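Local coordinates for protein CalsepRRP (Calystegia sepium, PDB 1JY5) that is an RNase-related member of the RNase T2 family that probably lacks the ribonuclease activity of its active relatives, at residues F8-T13 with S121-L126; S156-A161 with E176-C181. All coordinates share one frame; numbering follows the deposited sequence.

Interaction 1: F8-T13 with S121-L126. Unlike the reference sequence in segment 121-126: Thr123 (reference Ala).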
loop_
_atom_site.group_PDB
_atom_site.type_symbol
_atom_site.label_atom_id
_atom_site.label_comp_id
_atom_site.label_asym_id
_atom_site.label_seq_id
_atom_site.Cartn_x
_atom_site.Cartn_y
_atom_site.Cartn_z
ATOM N N PHE A 8 3.813 7.192 9.722
ATOM C CA PHE A 8 3.161 6.821 8.477
ATOM C C PHE A 8 3.438 5.362 8.115
ATOM O O PHE A 8 4.571 4.884 8.244
ATOM C CB PHE A 8 3.701 7.675 7.323
ATOM C CG PHE A 8 3.069 9.029 7.193
ATOM C CD1 PHE A 8 3.849 10.183 7.246
ATOM C CD2 PHE A 8 1.711 9.149 6.919
ATOM C CE1 PHE A 8 3.284 11.436 7.014
ATOM C CE2 PHE A 8 1.138 10.395 6.685
ATOM C CZ PHE A 8 1.924 11.539 6.732
ATOM N N THR A 9 2.408 4.647 7.673
ATOM C CA THR A 9 2.603 3.280 7.202
ATOM C C THR A 9 2.287 3.311 5.711
ATOM O O THR A 9 1.195 3.722 5.317
ATOM C CB THR A 9 1.649 2.251 7.877
ATOM O OG1 THR A 9 2.104 1.958 9.203
ATOM C CG2 THR A 9 1.599 0.944 7.065
ATOM N N LEU A 10 3.251 2.935 4.874
ATOM C CA LEU A 10 2.986 2.871 3.437
ATOM C C LEU A 10 2.688 1.394 3.194
ATOM O O LEU A 10 3.572 0.552 3.320
ATOM C CB LEU A 10 4.204 3.303 2.593
ATOM C CG LEU A 10 4.088 3.093 1.070
ATOM C CD1 LEU A 10 2.942 3.923 0.521
ATOM C CD2 LEU A 10 5.392 3.475 0.349
ATOM N N ALA A 11 1.436 1.079 2.882
ATOM C CA ALA A 11 1.056 -0.302 2.627
ATOM C C ALA A 11 1.012 -0.520 1.125
ATOM O O ALA A 11 0.468 0.301 0.382
ATOM C CB ALA A 11 -0.303 -0.608 3.257
ATOM N N LEU A 12 1.602 -1.627 0.684
ATOM C CA LEU A 12 1.659 -1.968 -0.733
ATOM C C LEU A 12 0.993 -3.322 -0.967
ATOM O O LEU A 12 1.127 -4.238 -0.158
ATOM C CB LEU A 12 3.119 -2.016 -1.191
ATOM C CG LEU A 12 3.937 -0.746 -0.912
ATOM C CD1 LEU A 12 5.392 -0.973 -1.291
ATOM C CD2 LEU A 12 3.351 0.427 -1.691
ATOM N N THR A 13 0.286 -3.444 -2.082
ATOM C CA THR A 13 -0.413 -4.677 -2.409
ATOM C C THR A 13 0.271 -5.423 -3.548
ATOM O O THR A 13 0.647 -4.817 -4.552
ATOM C CB THR A 13 -1.860 -4.380 -2.843
ATOM O OG1 THR A 13 -2.524 -3.640 -1.811
ATOM C CG2 THR A 13 -2.616 -5.669 -3.110
ATOM N N SER A 121 -0.036 12.728 -3.817
ATOM C CA SER A 121 1.251 12.941 -4.482
ATOM C C SER A 121 2.416 12.506 -3.595
ATOM O O SER A 121 3.417 11.962 -4.078
ATOM C CB SER A 121 1.425 14.413 -4.883
ATOM O OG SER A 121 1.373 15.270 -3.762
ATOM N N THR A 122 2.291 12.736 -2.294
ATOM C CA THR A 122 3.357 12.345 -1.385
ATOM C C THR A 122 3.433 10.821 -1.307
ATOM O O THR A 122 4.523 10.252 -1.232
ATOM C CB THR A 122 3.143 12.968 0.008
ATOM O OG1 THR A 122 3.229 14.396 -0.107
ATOM C CG2 THR A 122 4.210 12.487 0.984
ATOM N N THR A 123 2.280 10.161 -1.354
ATOM C CA THR A 123 2.256 8.707 -1.309
ATOM C C THR A 123 2.941 8.159 -2.558
ATOM O O THR A 123 3.724 7.210 -2.488
ATOM C CB THR A 123 0.820 8.164 -1.251
ATOM O OG1 THR A 123 0.159 8.697 -0.098
ATOM C CG2 THR A 123 0.826 6.641 -1.144
ATOM N N LEU A 124 2.642 8.758 -3.706
ATOM C CA LEU A 124 3.258 8.327 -4.956
ATOM C C LEU A 124 4.769 8.558 -4.903
ATOM O O LEU A 124 5.548 7.715 -5.346
ATOM C CB LEU A 124 2.645 9.081 -6.146
ATOM C CG LEU A 124 1.333 8.502 -6.701
ATOM C CD1 LEU A 124 0.434 8.038 -5.560
ATOM C CD2 LEU A 124 0.628 9.557 -7.542
ATOM N N MET A 125 5.179 9.694 -4.348
ATOM C CA MET A 125 6.598 10.014 -4.240
ATOM C C MET A 125 7.345 8.921 -3.495
ATOM O O MET A 125 8.360 8.427 -3.971
ATOM C CB MET A 125 6.797 11.344 -3.512
ATOM C CG MET A 125 8.252 11.794 -3.402
ATOM S SD MET A 125 8.404 13.299 -2.403
ATOM C CE MET A 125 8.211 12.587 -0.760
ATOM N N LEU A 126 6.845 8.554 -2.318
ATOM C CA LEU A 126 7.477 7.512 -1.516
ATOM C C LEU A 126 7.453 6.187 -2.276
ATOM O O LEU A 126 8.438 5.444 -2.282
ATOM C CB LEU A 126 6.751 7.370 -0.170
ATOM C CG LEU A 126 6.820 8.580 0.782
ATOM C CD1 LEU A 126 5.909 8.360 1.980
ATOM C CD2 LEU A 126 8.262 8.790 1.241
#
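Leu10 of strand 7-14 reaches Thr123 and Leu126 on helix 116-129, joining the antiparallel sheet of the alpha+beta RNase T2 fold to a helix that lies over one of its faces. The backbones stay well apart: the nearest CA atoms, those of Leu10 and Thr123, are 7.6 Å from each other, and the two methyls of Leu10 bridge the gap. Leu10 carries its CG anti to the backbone N (chi1 172°), which directs the forked end at the helix, one prong to each partner. CD1 meets Thr123 CG2 at 3.8 Å, the two side chains crossing at a slant. CD2 lies more loosely against Leu126 CB, 4.2 Å away, where the leucines pass alongside each other pointing in opposite directions. All three residues are buried, and Phe182 of strand 174-182 packs on both leucines, while Leu45 of strand 40-48 adjoins Thr123. Away from the Leu10 methyls the fit slackens. Phe8 CB stays 5.8 Å from Leu126 CD1, too far for contact. Leu124 turns from the strand to Leu75 and Trp79, and the outer helix face, with exposed Met125 and partly exposed Ser121 and Thr122, leads out to solvent; Ser121 OG bonds to Tyr117 O and Thr122 OG1 to Glu118 O. Thr123 shows the same division within one side chain: its methyl is anti to the backbone N and faces Leu10, whereas OG1 is hydrogen-bonded to Tyr119 O one turn earlier in the helix.

Interaction 2: S156-A161 with E176-C181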
loop_
_atom_site.group_PDB
_atom_site.type_symbol
_atom_site.label_atom_id
_atom_site.label_comp_id
_atom_site.label_asym_id
_atom_site.label_seq_id
_atom_site.Cartn_x
_atom_site.Cartn_y
_atom_site.Cartn_z
ATOM N N SER A 156 14.736 -10.146 4.781
ATOM C CA SER A 156 16.139 -9.750 4.800
ATOM C C SER A 156 16.515 -8.923 3.578
ATOM O O SER A 156 17.289 -7.972 3.677
ATOM C CB SER A 156 17.035 -10.993 4.886
ATOM O OG SER A 156 18.406 -10.632 4.845
ATOM N N ALA A 157 15.970 -9.285 2.425
ATOM C CA ALA A 157 16.262 -8.551 1.200
ATOM C C ALA A 157 15.791 -7.103 1.335
ATOM O O ALA A 157 16.526 -6.170 1.019
ATOM C CB ALA A 157 15.576 -9.219 0.006
ATOM N N ILE A 158 14.564 -6.912 1.809
ATOM C CA ILE A 158 14.037 -5.558 1.974
ATOM C C ILE A 158 14.809 -4.823 3.071
ATOM O O ILE A 158 15.225 -3.682 2.888
ATOM C CB ILE A 158 12.538 -5.593 2.316
ATOM C CG1 ILE A 158 11.787 -6.283 1.177
ATOM C CG2 ILE A 158 12.006 -4.179 2.525
ATOM C CD1 ILE A 158 10.332 -6.537 1.450
ATOM N N GLN A 159 15.005 -5.498 4.198
ATOM C CA GLN A 159 15.731 -4.943 5.330
ATOM C C GLN A 159 17.119 -4.415 4.972
ATOM O O GLN A 159 17.492 -3.310 5.369
ATOM C CB GLN A 159 15.863 -5.999 6.430
ATOM C CG GLN A 159 17.106 -5.835 7.302
ATOM C CD GLN A 159 17.081 -4.566 8.122
ATOM O OE1 GLN A 159 18.106 -4.128 8.644
ATOM N NE2 GLN A 159 15.903 -3.970 8.247
ATOM N N SER A 160 17.895 -5.201 4.233
ATOM C CA SER A 160 19.240 -4.764 3.877
ATOM C C SER A 160 19.237 -3.573 2.919
ATOM O O SER A 160 20.189 -2.804 2.889
ATOM C CB SER A 160 20.052 -5.929 3.285
ATOM O OG SER A 160 19.497 -6.397 2.073
ATOM N N ALA A 161 18.164 -3.406 2.150
ATOM C CA ALA A 161 18.086 -2.290 1.214
ATOM C C ALA A 161 17.555 -1.008 1.863
ATOM O O ALA A 161 18.000 0.085 1.529
ATOM C CB ALA A 161 17.212 -2.668 0.017
ATOM N N GLU A 176 0.612 -10.877 0.194
ATOM C CA GLU A 176 -0.447 -9.971 -0.219
ATOM C C GLU A 176 -0.129 -8.508 0.044
ATOM O O GLU A 176 -0.416 -7.648 -0.787
ATOM C CB GLU A 176 -1.763 -10.331 0.479
ATOM C CG GLU A 176 -2.884 -9.348 0.192
ATOM C CD GLU A 176 -4.240 -9.824 0.683
ATOM O OE1 GLU A 176 -4.338 -10.253 1.855
ATOM O OE2 GLU A 176 -5.207 -9.760 -0.107
ATOM N N GLN A 177 0.484 -8.223 1.186
ATOM C CA GLN A 177 0.790 -6.843 1.529
ATOM C C GLN A 177 2.129 -6.654 2.235
ATOM O O GLN A 177 2.533 -7.470 3.065
ATOM C CB GLN A 177 -0.350 -6.290 2.398
ATOM C CG GLN A 177 -0.187 -4.855 2.889
ATOM C CD GLN A 177 -1.429 -4.350 3.613
ATOM O OE1 GLN A 177 -2.473 -4.119 2.997
ATOM N NE2 GLN A 177 -1.325 -4.189 4.925
ATOM N N VAL A 178 2.827 -5.582 1.874
ATOM C CA VAL A 178 4.094 -5.242 2.510
ATOM C C VAL A 178 3.929 -3.840 3.088
ATOM O O VAL A 178 3.433 -2.940 2.409
ATOM C CB VAL A 178 5.277 -5.265 1.509
ATOM C CG1 VAL A 178 6.513 -4.625 2.140
ATOM C CG2 VAL A 178 5.603 -6.713 1.126
ATOM N N GLN A 179 4.332 -3.667 4.342
ATOM C CA GLN A 179 4.222 -2.377 5.015
ATOM C C GLN A 179 5.586 -1.806 5.386
ATOM O O GLN A 179 6.398 -2.479 6.019
ATOM C CB GLN A 179 3.376 -2.520 6.284
ATOM C CG GLN A 179 1.911 -2.869 6.039
ATOM C CD GLN A 179 1.187 -3.243 7.324
ATOM O OE1 GLN A 179 1.689 -3.006 8.422
ATOM N NE2 GLN A 179 0.001 -3.819 7.192
ATOM N N ILE A 180 5.820 -0.563 4.971
ATOM C CA ILE A 180 7.054 0.167 5.248
ATOM C C ILE A 180 6.643 1.396 6.048
ATOM O O ILE A 180 5.700 2.092 5.666
ATOM C CB ILE A 180 7.729 0.672 3.952
ATOM C CG1 ILE A 180 7.962 -0.491 2.986
ATOM C CG2 ILE A 180 9.048 1.362 4.290
ATOM C CD1 ILE A 180 8.837 -1.583 3.542
ATOM N N CYS A 181 7.349 1.683 7.137
ATOM C CA CYS A 181 6.993 2.829 7.971
ATOM C C CYS A 181 7.897 4.054 7.818
ATOM O O CYS A 181 9.083 3.928 7.532
ATOM C CB CYS A 181 6.902 2.367 9.437
ATOM S SG CYS A 181 5.541 1.174 9.586
#
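Helix 151-162 passes beside strand 174-182 with its closest CA pair, Ile158 and Ile180, 9.6 Å apart, a gap that side chains, not backbones, close. From 156-161, Ile158 alone makes the contact. Its CB points toward the strand, and the extended ethyl arm (chi2 173°) carries CD1 to Val178 CG1 at 4.3 Å. The beta-branch methyl takes the second partner: CG2 sits 4.2 Å from Ile180 CD1. One isoleucine thus presents two methyls to two residues spaced two apart on the same strand face. On the strand side, Ile180 is bent at its outer bond (chi2 -59°), and its CD1 and Val178 CG1 lie 4.1 Å apart, forming a small apolar surface against which Ile158 rests. Pro166, in the loop leading from the helix to the hairpin of strands 167-171 and 174-182, touches both isoleucines, and Phe40 packs on Val178. The other strand face is different in character: Gln177 and Gln179 lie against Trp46, and Cys181 forms a disulfide with Cys191. Near the start of the strand, Glu176 and Gln177 both face Lys169 in a classic beta bulge. The exposed Ser156 and Ser160 belong to the outer side of the helix. No hydrogen bond links the two segments, and only 87 Å² is buried between them. The chemistry is that of a thin, buried carbon-to-carbon contact: with no directional bond between the segments, it is consistent with apolar burial alone.

How the interactions relate
Interactions 1 and 2 use neighbouring antiparallel strands of one sheet, 7-14 and 174-182, and their centres are about 13 Å apart. The strands are joined directly by backbone pairing: Leu10 N lies 2.7 Å from Ile180 O, and Leu12 N lies 2.8 Å from Val178 O, both probable hydrogen bonds. Leu10, Val178 and Ile180 point their CB atoms to the same sheet face, so the two helices, 116-129 and 151-162, pack on a shared apolar layer. On the opposite face, Thr9 OG1 packs against Cys181 SG at 3.5 Å. Neither set of segments holds a ligand.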